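Local coordinates for protein putative acyl-CoA thioester hydrolase YbhC (Escherichia coli K-12, PDB 3GRH) that is a putative thioesterase of the outer membrane, a lipoprotein of the pectinesterase family that neither binds pectin nor shows pectinesterase activity, at residues A[336-341]-A[404-409]; A[34-39]-A[365-370]. All coordinates share one frame; numbering follows the deposited sequence.

Both contacts lie toward the same end of the beta-helix, with their centres about 7 Å apart. In interaction 1 the wall strand 337-342 meets the strand 403-407 across the core; in interaction 2 the N-terminal segment 34-39 packs on 365-370, which runs beside 336-341. Glu406 joins them directly: its OE2 lies 2.7 Å from Arg37 NE in a salt bridge. Leu338 N is also 2.7 Å from Pro368 O, probably a hydrogen bond. Interaction 1 holds Arg340, a substrate-binding residue by similarity, whose side chain lies about 3 Å from that of Asp280, the predicted nucleophile. In interaction 2 the Trp369 side chain comes within about 6 Å of that of Arg340.

Interaction 1: residues A[336-341]-A[404-409]; sequences AQLGRS and MWEYNN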
ATOM      1  N   ALA A 336      -7.851 -16.664   6.788  1.00 11.34           N
ATOM      2  CA  ALA A 336      -7.573 -15.325   6.224  1.00 10.49           C
ATOM      3  C   ALA A 336      -8.842 -14.513   5.962  1.00 10.84           C
ATOM      4  O   ALA A 336      -9.854 -14.987   5.529  1.00 12.06           O
ATOM      5  CB  ALA A 336      -6.792 -15.474   4.946  1.00 10.90           C
ATOM      6  N   GLN A 337      -8.728 -13.225   6.215  1.00 10.42           N
ATOM      7  CA  GLN A 337      -9.809 -12.301   5.982  1.00  9.22           C
ATOM      8  C   GLN A 337      -9.387 -11.174   5.056  1.00  9.91           C
ATOM      9  O   GLN A 337      -8.230 -10.913   4.869  1.00 10.49           O
ATOM     10  CB  GLN A 337     -10.294 -11.786   7.343  1.00  8.57           C
ATOM     11  CG  GLN A 337     -11.116 -12.812   8.058  1.00 12.08           C
ATOM     12  CD  GLN A 337     -11.391 -12.470   9.525  1.00 12.20           C
ATOM     13  OE1 GLN A 337     -10.436 -12.315  10.308  1.00 13.11           O
ATOM     14  NE2 GLN A 337     -12.644 -12.425   9.908  1.00 12.28           N
ATOM     15  N   LEU A 338     -10.367 -10.525   4.409  1.00  9.15           N
ATOM     16  CA  LEU A 338     -10.081  -9.481   3.418  1.00 10.97           C
ATOM     17  C   LEU A 338      -9.644  -8.219   4.066  1.00  9.94           C
ATOM     18  O   LEU A 338      -8.936  -7.387   3.436  1.00 10.18           O
ATOM     19  CB  LEU A 338     -11.264  -9.262   2.546  1.00 12.07           C
ATOM     20  CG  LEU A 338     -11.721 -10.406   1.674  1.00 14.26           C
ATOM     21  CD1 LEU A 338     -13.043  -9.988   1.007  1.00 15.15           C
ATOM     22  CD2 LEU A 338     -10.629 -10.707   0.675  1.00 14.97           C
ATOM     23  N   GLY A 339     -10.029  -7.982   5.337  1.00 10.53           N
ATOM     24  CA  GLY A 339      -9.585  -6.757   5.941  1.00 10.84           C
ATOM     25  C   GLY A 339     -10.200  -6.451   7.289  1.00  9.42           C
ATOM     26  O   GLY A 339     -10.999  -7.217   7.814  1.00  9.28           O
ATOM     27  N   ARG A 340      -9.838  -5.292   7.811  1.00 10.10           N
ATOM     28  CA  ARG A 340     -10.392  -4.745   9.082  1.00 10.81           C
ATOM     29  C   ARG A 340     -10.022  -3.288   9.101  1.00 11.67           C
ATOM     30  O   ARG A 340      -9.095  -2.825   8.451  1.00 10.93           O
ATOM     31  CB  ARG A 340      -9.870  -5.414  10.330  1.00 12.83           C
ATOM     32  CG  ARG A 340      -8.385  -5.385  10.443  1.00 11.35           C
ATOM     33  CD  ARG A 340      -7.940  -6.143  11.660  1.00 13.07           C
ATOM     34  NE  ARG A 340      -6.496  -6.112  11.848  1.00 13.34           N
ATOM     35  CZ  ARG A 340      -5.873  -6.622  12.908  1.00 10.97           C
ATOM     36  NH1 ARG A 340      -6.541  -7.227  13.897  1.00 12.43           N
ATOM     37  NH2 ARG A 340      -4.560  -6.521  13.004  1.00 15.38           N
ATOM     38  N   SER A 341     -10.825  -2.486   9.775  1.00 11.51           N
ATOM     39  CA  SER A 341     -10.511  -1.073   9.804  1.00 11.81           C
ATOM     40  C   SER A 341      -9.393  -0.786  10.793  1.00 13.51           C
ATOM     41  O   SER A 341      -9.320  -1.413  11.850  1.00 13.98           O
ATOM     42  CB  SER A 341     -11.792  -0.282  10.188  1.00 13.31           C
ATOM     43  OG  SER A 341     -11.550   1.140  10.287  1.00 13.04           O
ATOM     44  N   MET A 404     -16.501  -1.229   4.157  1.00  9.16           N
ATOM     45  CA  MET A 404     -15.795  -2.299   3.449  1.00 10.78           C
ATOM     46  C   MET A 404     -16.808  -3.088   2.602  1.00  9.94           C
ATOM     47  O   MET A 404     -17.763  -3.708   3.101  1.00 11.66           O
ATOM     48  CB  MET A 404     -15.010  -3.101   4.524  1.00 11.27           C
ATOM     49  CG  MET A 404     -14.221  -2.136   5.279  1.00 14.63           C
ATOM     50  SD  MET A 404     -13.883  -2.519   6.889  1.00 27.31           S
ATOM     51  CE  MET A 404     -12.354  -3.094   6.397  1.00 20.32           C
ATOM     52  N   TRP A 405     -16.586  -3.023   1.298  1.00  9.82           N
ATOM     53  CA  TRP A 405     -17.555  -3.466   0.305  1.00  9.59           C
ATOM     54  C   TRP A 405     -16.991  -4.310  -0.828  1.00  8.94           C
ATOM     55  O   TRP A 405     -15.802  -4.216  -1.100  1.00  8.77           O
ATOM     56  CB  TRP A 405     -18.166  -2.267  -0.407  1.00 10.29           C
ATOM     57  CG  TRP A 405     -18.552  -1.097   0.446  1.00 10.11           C
ATOM     58  CD1 TRP A 405     -17.809  -0.037   0.658  1.00  8.92           C
ATOM     59  CD2 TRP A 405     -19.774  -0.898   1.204  1.00 10.95           C
ATOM     60  NE1 TRP A 405     -18.486   0.880   1.468  1.00 10.86           N
ATOM     61  CE2 TRP A 405     -19.664   0.340   1.860  1.00 10.88           C
ATOM     62  CE3 TRP A 405     -20.919  -1.650   1.413  1.00 12.80           C
ATOM     63  CZ2 TRP A 405     -20.685   0.854   2.665  1.00 12.43           C
ATOM     64  CZ3 TRP A 405     -21.924  -1.138   2.220  1.00 12.12           C
ATOM     65  CH2 TRP A 405     -21.830   0.076   2.812  1.00 14.07           C
ATOM     66  N   GLU A 406     -17.860  -5.150  -1.422  1.00  8.77           N
ATOM     67  CA  GLU A 406     -17.497  -5.948  -2.560  1.00  9.45           C
ATOM     68  C   GLU A 406     -18.475  -5.728  -3.656  1.00  8.03           C
ATOM     69  O   GLU A 406     -19.611  -5.377  -3.420  1.00  9.95           O
ATOM     70  CB  GLU A 406     -17.504  -7.389  -2.217  1.00 10.05           C
ATOM     71  CG  GLU A 406     -16.348  -7.795  -1.318  1.00 13.91           C
ATOM     72  CD  GLU A 406     -16.407  -9.211  -1.048  1.00 19.18           C
ATOM     73  OE1 GLU A 406     -16.022 -10.108  -1.908  1.00 17.35           O
ATOM     74  OE2 GLU A 406     -17.002  -9.455   0.003  1.00 19.92           O
ATOM     75  N   TYR A 407     -18.026  -5.893  -4.872  1.00  9.68           N
ATOM     76  CA  TYR A 407     -18.870  -5.871  -6.076  1.00  8.77           C
ATOM     77  C   TYR A 407     -18.350  -6.774  -7.192  1.00  9.89           C
ATOM     78  O   TYR A 407     -17.181  -6.686  -7.566  1.00 10.13           O
ATOM     79  CB  TYR A 407     -18.960  -4.455  -6.616  1.00 10.90           C
ATOM     80  CG  TYR A 407     -19.777  -4.303  -7.867  1.00 10.66           C
ATOM     81  CD1 TYR A 407     -21.132  -4.468  -7.844  1.00  9.84           C
ATOM     82  CD2 TYR A 407     -19.168  -3.951  -9.077  1.00  9.63           C
ATOM     83  CE1 TYR A 407     -21.884  -4.300  -8.967  1.00 10.82           C
ATOM     84  CE2 TYR A 407     -19.913  -3.839 -10.213  1.00 10.37           C
ATOM     85  CZ  TYR A 407     -21.275  -3.971 -10.131  1.00 11.95           C
ATOM     86  OH  TYR A 407     -22.012  -3.829 -11.286  1.00 15.25           O
ATOM     87  N   ASN A 408     -19.187  -7.725  -7.634  1.00  9.84           N
ATOM     88  CA  ASN A 408     -18.840  -8.515  -8.841  1.00 10.29           C
ATOM     89  C   ASN A 408     -17.527  -9.326  -8.739  1.00 10.50           C
ATOM     90  O   ASN A 408     -16.767  -9.452  -9.698  1.00 12.55           O
ATOM     91  CB  ASN A 408     -18.781  -7.588 -10.048  1.00 11.37           C
ATOM     92  CG  ASN A 408     -18.933  -8.340 -11.332  1.00 15.40           C
ATOM     93  OD1 ASN A 408     -19.730  -9.280 -11.424  1.00 17.41           O
ATOM     94  ND2 ASN A 408     -18.152  -7.968 -12.352  1.00 18.65           N
ATOM     95  N   ASN A 409     -17.310  -9.928  -7.581  1.00 10.42           N
ATOM     96  CA  ASN A 409     -16.124 -10.779  -7.417  1.00 10.46           C
ATOM     97  C   ASN A 409     -16.466 -12.205  -7.764  1.00 11.16           C
ATOM     98  O   ASN A 409     -17.644 -12.595  -7.777  1.00 12.46           O
ATOM     99  CB  ASN A 409     -15.536 -10.658  -6.041  1.00 11.89           C
ATOM    100  CG  ASN A 409     -15.098  -9.243  -5.699  1.00 12.75           C
ATOM    101  OD1 ASN A 409     -15.315  -8.748  -4.561  1.00 18.90           O
ATOM    102  ND2 ASN A 409     -14.401  -8.623  -6.584  1.00  8.69           N
TER
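The methyl of Met404 packs against the backbone around Arg340 across the interior of a parallel beta-helix, the fold of the pectinesterase family. The chain turns a corner at Leu338, and strand 404-407 lies across the core from the residues that follow. The short axes pass 9.2 Å apart at 144° between their directions, and no hydrogen bond joins the segments, so the contact rests on van der Waals packing, partly of a side chain on backbone.

Apolar packing is carried by Met404. Its first torsion sets CG anti to the carbonyl carbon, and a bend at chi3 (98°) carries the methyl CE onto the opposite backbone rather than onto a side chain. CE lies 4.1 Å from Gly339 C and 3.8 Å from Ser341 N. The methyl thus packs on the inner side of the strand, while the CB of Arg340 points away from Met404. That arginine forms a salt bridge with Asp280, the predicted nucleophile, and a cation-pi contact with Tyr307; by similarity it binds substrate. Met404 therefore packs directly behind a residue of the putative active site.

The second meeting pairs an apolar branch with a carboxylate. Leu338 and Glu406 cross at about a right angle, CD1 of the leucine coming 4.0 Å from CD of the glutamate. The buried carboxylate has its polar partners elsewhere: OE2 forms a salt bridge with Arg37 NE and OE1 accepts a hydrogen bond from Gln29 NE2. These probably favour its ionised form.

Nearest of all is the Met404 methyl to the Arg340 main chain, with CE 3.6 Å from Arg340 C.

Interaction 2: residues A[34-39]-A[365-370]; sequences TSSRPI and TAKPWA
This is a partly buried contact of mixed polar and apolar character, in which the N-terminal segment 34-39 lies against segment 365-370, whose loop runs into wall strand 369-373 of the beta-helix. The N-terminal segment is itself folded back, with strands 33-34 and 37-38 forming a small antiparallel pair.

Arg37 lies across Pro368. With CG anti to the backbone N (chi1 -167°) and the chain extended as far as NE, the arginine crosses the proline at about a right angle, and Pro368 CG touches Arg37 CD at 3.7 Å. The same proline CG sits over one face of the guanidinium. At the arginine's end, NH1 donates a weak hydrogen bond to Thr365 O, 3.3 Å long and bent to 129°. Its strongest partner lies outside the pair, Glu406, which NE meets in a salt bridge; NH2 also bonds to Gly413 O.

Ser36 faces the other segment through its CB, which lies 3.3 Å from Ala366 O. Its carbonyl O approaches the edge of the Trp369 indole, 3.6 Å from CD1. Water 1 donates to that Ser36 O at 2.8 Å and accepts from Trp369 N. A second water lies in the indole plane, accepting from Trp369 NE1 at 2.8 Å and donating to Pro38 O. Beside this bridge, Pro38 CD makes a distant apolar contact with Trp369 CD1 (4.4 Å). Trp369 also meets the ring of Phe379 and the side chain of Met404.

Direct polar bonding between the segments is thus slight, a single weak bond from an arginine whose charge is probably balanced outside the pair. Two water bridges provide the firmer links, to the backbone and to the indole of Trp369.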
ATOM      1  N   THR A  34     -24.932  -9.417   2.950  1.00 17.32           N
ATOM      2  CA  THR A  34     -25.248  -9.643   4.326  1.00 17.48           C
ATOM      3  C   THR A  34     -24.551  -8.688   5.249  1.00 17.54           C
ATOM      4  O   THR A  34     -23.669  -7.934   4.858  1.00 17.14           O
ATOM      5  CB  THR A  34     -24.861 -11.063   4.712  1.00 18.65           C
ATOM      6  OG1 THR A  34     -23.464 -11.225   4.706  1.00 19.45           O
ATOM      7  CG2 THR A  34     -25.417 -12.030   3.775  1.00 17.73           C
ATOM      8  N   SER A  35     -24.955  -8.685   6.517  1.00 16.82           N
ATOM      9  CA  SER A  35     -24.269  -7.884   7.509  1.00 18.08           C
ATOM     10  C   SER A  35     -22.799  -8.219   7.612  1.00 17.56           C
ATOM     11  O   SER A  35     -21.989  -7.339   8.024  1.00 20.59           O
ATOM     12  CB  SER A  35     -24.934  -8.076   8.874  1.00 18.63           C
ATOM     13  OG  SER A  35     -26.228  -7.601   8.764  1.00 29.09           O
ATOM     14  N   SER A  36     -22.434  -9.461   7.324  1.00 16.20           N
ATOM     15  CA  SER A  36     -21.027  -9.858   7.393  1.00 13.17           C
ATOM     16  C   SER A  36     -20.259  -9.551   6.122  1.00 13.14           C
ATOM     17  O   SER A  36     -19.065  -9.529   6.129  1.00 11.46           O
ATOM     18  CB  SER A  36     -20.910 -11.319   7.700  1.00 14.43           C
ATOM     19  OG  SER A  36     -21.366 -11.519   9.046  1.00 16.90           O
ATOM     20  N   ARG A  37     -20.973  -9.408   5.009  1.00 12.74           N
ATOM     21  CA  ARG A  37     -20.374  -9.299   3.668  1.00 13.04           C
ATOM     22  C   ARG A  37     -21.277  -8.457   2.773  1.00 12.07           C
ATOM     23  O   ARG A  37     -22.036  -8.962   1.953  1.00 11.37           O
ATOM     24  CB  ARG A  37     -20.150 -10.670   3.043  1.00 14.49           C
ATOM     25  CG  ARG A  37     -19.276 -10.629   1.850  1.00 15.22           C
ATOM     26  CD  ARG A  37     -18.850 -12.050   1.435  1.00 16.12           C
ATOM     27  NE  ARG A  37     -17.714 -11.980   0.550  1.00 17.70           N
ATOM     28  CZ  ARG A  37     -16.924 -12.972   0.231  1.00 16.61           C
ATOM     29  NH1 ARG A  37     -17.182 -14.216   0.655  1.00 20.32           N
ATOM     30  NH2 ARG A  37     -15.904 -12.713  -0.577  1.00 21.89           N
ATOM     31  N   PRO A  38     -21.220  -7.152   2.941  1.00 11.95           N
ATOM     32  CA  PRO A  38     -22.068  -6.324   2.135  1.00 11.06           C
ATOM     33  C   PRO A  38     -21.586  -6.211   0.688  1.00 12.02           C
ATOM     34  O   PRO A  38     -20.388  -6.105   0.444  1.00 13.02           O
ATOM     35  CB  PRO A  38     -21.983  -4.945   2.797  1.00 14.49           C
ATOM     36  CG  PRO A  38     -21.091  -5.057   3.898  1.00 15.90           C
ATOM     37  CD  PRO A  38     -20.496  -6.412   3.994  1.00 13.48           C
ATOM     38  N   ILE A  39     -22.550  -6.203  -0.216  1.00 11.71           N
ATOM     39  CA  ILE A  39     -22.335  -6.238  -1.636  1.00 10.93           C
ATOM     40  C   ILE A  39     -23.023  -5.037  -2.225  1.00 11.89           C
ATOM     41  O   ILE A  39     -24.162  -4.821  -1.986  1.00 10.97           O
ATOM     42  CB  ILE A  39     -22.874  -7.519  -2.307  1.00 10.43           C
ATOM     43  CG1 ILE A  39     -22.251  -8.796  -1.693  1.00 13.38           C
ATOM     44  CG2 ILE A  39     -22.642  -7.487  -3.813  1.00 13.01           C
ATOM     45  CD1 ILE A  39     -20.750  -8.951  -1.776  1.00 13.95           C
ATOM     46  N   THR A 365     -15.137 -17.191   4.240  1.00 16.45           N
ATOM     47  CA  THR A 365     -16.170 -16.650   3.371  1.00 17.20           C
ATOM     48  C   THR A 365     -17.379 -16.177   4.127  1.00 19.01           C
ATOM     49  O   THR A 365     -18.099 -15.322   3.600  1.00 19.89           O
ATOM     50  CB  THR A 365     -16.606 -17.644   2.295  1.00 16.96           C
ATOM     51  OG1 THR A 365     -17.118 -18.815   2.935  1.00 16.42           O
ATOM     52  CG2 THR A 365     -15.431 -17.998   1.394  1.00 17.98           C
ATOM     53  N   ALA A 366     -17.605 -16.729   5.328  1.00 18.43           N
ATOM     54  CA  ALA A 366     -18.694 -16.321   6.226  1.00 18.91           C
ATOM     55  C   ALA A 366     -18.454 -14.992   6.943  1.00 19.57           C
ATOM     56  O   ALA A 366     -19.409 -14.222   7.166  1.00 21.13           O
ATOM     57  CB  ALA A 366     -18.961 -17.399   7.238  1.00 20.03           C
ATOM     58  N   LYS A 367     -17.203 -14.694   7.276  1.00 17.70           N
ATOM     59  CA  LYS A 367     -16.869 -13.443   7.914  1.00 16.71           C
ATOM     60  C   LYS A 367     -15.580 -12.889   7.293  1.00 14.36           C
ATOM     61  O   LYS A 367     -14.487 -12.999   7.822  1.00 12.92           O
ATOM     62  CB  LYS A 367     -16.676 -13.632   9.393  1.00 18.48           C
ATOM     63  CG  LYS A 367     -17.908 -13.986  10.130  1.00 21.25           C
ATOM     64  CD  LYS A 367     -17.671 -13.878  11.608  1.00 22.13           C
ATOM     65  CE  LYS A 367     -18.989 -13.872  12.372  1.00 27.74           C
ATOM     66  NZ  LYS A 367     -20.131 -14.375  11.539  1.00 32.36           N
ATOM     67  N   PRO A 368     -15.685 -12.351   6.090  1.00 11.82           N
ATOM     68  CA  PRO A 368     -14.499 -11.865   5.435  1.00 12.51           C
ATOM     69  C   PRO A 368     -13.879 -10.605   6.002  1.00 12.45           C
ATOM     70  O   PRO A 368     -12.758 -10.315   5.697  1.00 12.84           O
ATOM     71  CB  PRO A 368     -14.992 -11.589   4.002  1.00 14.81           C
ATOM     72  CG  PRO A 368     -16.447 -11.387   4.186  1.00 14.49           C
ATOM     73  CD  PRO A 368     -16.882 -12.259   5.238  1.00 12.92           C
ATOM     74  N   TRP A 369     -14.621  -9.872   6.814  1.00 11.57           N
ATOM     75  CA  TRP A 369     -14.149  -8.665   7.427  1.00 10.13           C
ATOM     76  C   TRP A 369     -14.157  -8.786   8.947  1.00 11.72           C
ATOM     77  O   TRP A 369     -15.147  -9.177   9.586  1.00 12.25           O
ATOM     78  CB  TRP A 369     -15.020  -7.504   7.002  1.00 11.36           C
ATOM     79  CG  TRP A 369     -15.238  -7.320   5.550  1.00  9.65           C
ATOM     80  CD1 TRP A 369     -16.377  -7.553   4.881  1.00 12.20           C
ATOM     81  CD2 TRP A 369     -14.295  -6.802   4.570  1.00 11.81           C
ATOM     82  NE1 TRP A 369     -16.222  -7.207   3.535  1.00 11.13           N
ATOM     83  CE2 TRP A 369     -14.927  -6.759   3.364  1.00 12.95           C
ATOM     84  CE3 TRP A 369     -12.966  -6.339   4.660  1.00 12.41           C
ATOM     85  CZ2 TRP A 369     -14.295  -6.284   2.226  1.00 12.08           C
ATOM     86  CZ3 TRP A 369     -12.357  -5.883   3.544  1.00 10.63           C
ATOM     87  CH2 TRP A 369     -12.999  -5.857   2.365  1.00 10.21           C
ATOM     88  N   ALA A 370     -13.015  -8.474   9.521  1.00 11.36           N
ATOM     89  CA  ALA A 370     -12.791  -8.607  10.966  1.00 12.13           C
ATOM     90  C   ALA A 370     -13.121  -7.338  11.741  1.00 13.12           C
ATOM     91  O   ALA A 370     -13.216  -6.238  11.197  1.00 13.94           O
ATOM     92  CB  ALA A 370     -11.333  -9.003  11.206  1.00 13.10           C
TER
HETATM   93  O   HOH W   1     -17.362 -10.233   8.177  1.00 17.99           O
HETATM   94  O   HOH W   2     -18.174  -7.257   1.597  1.00 24.43           O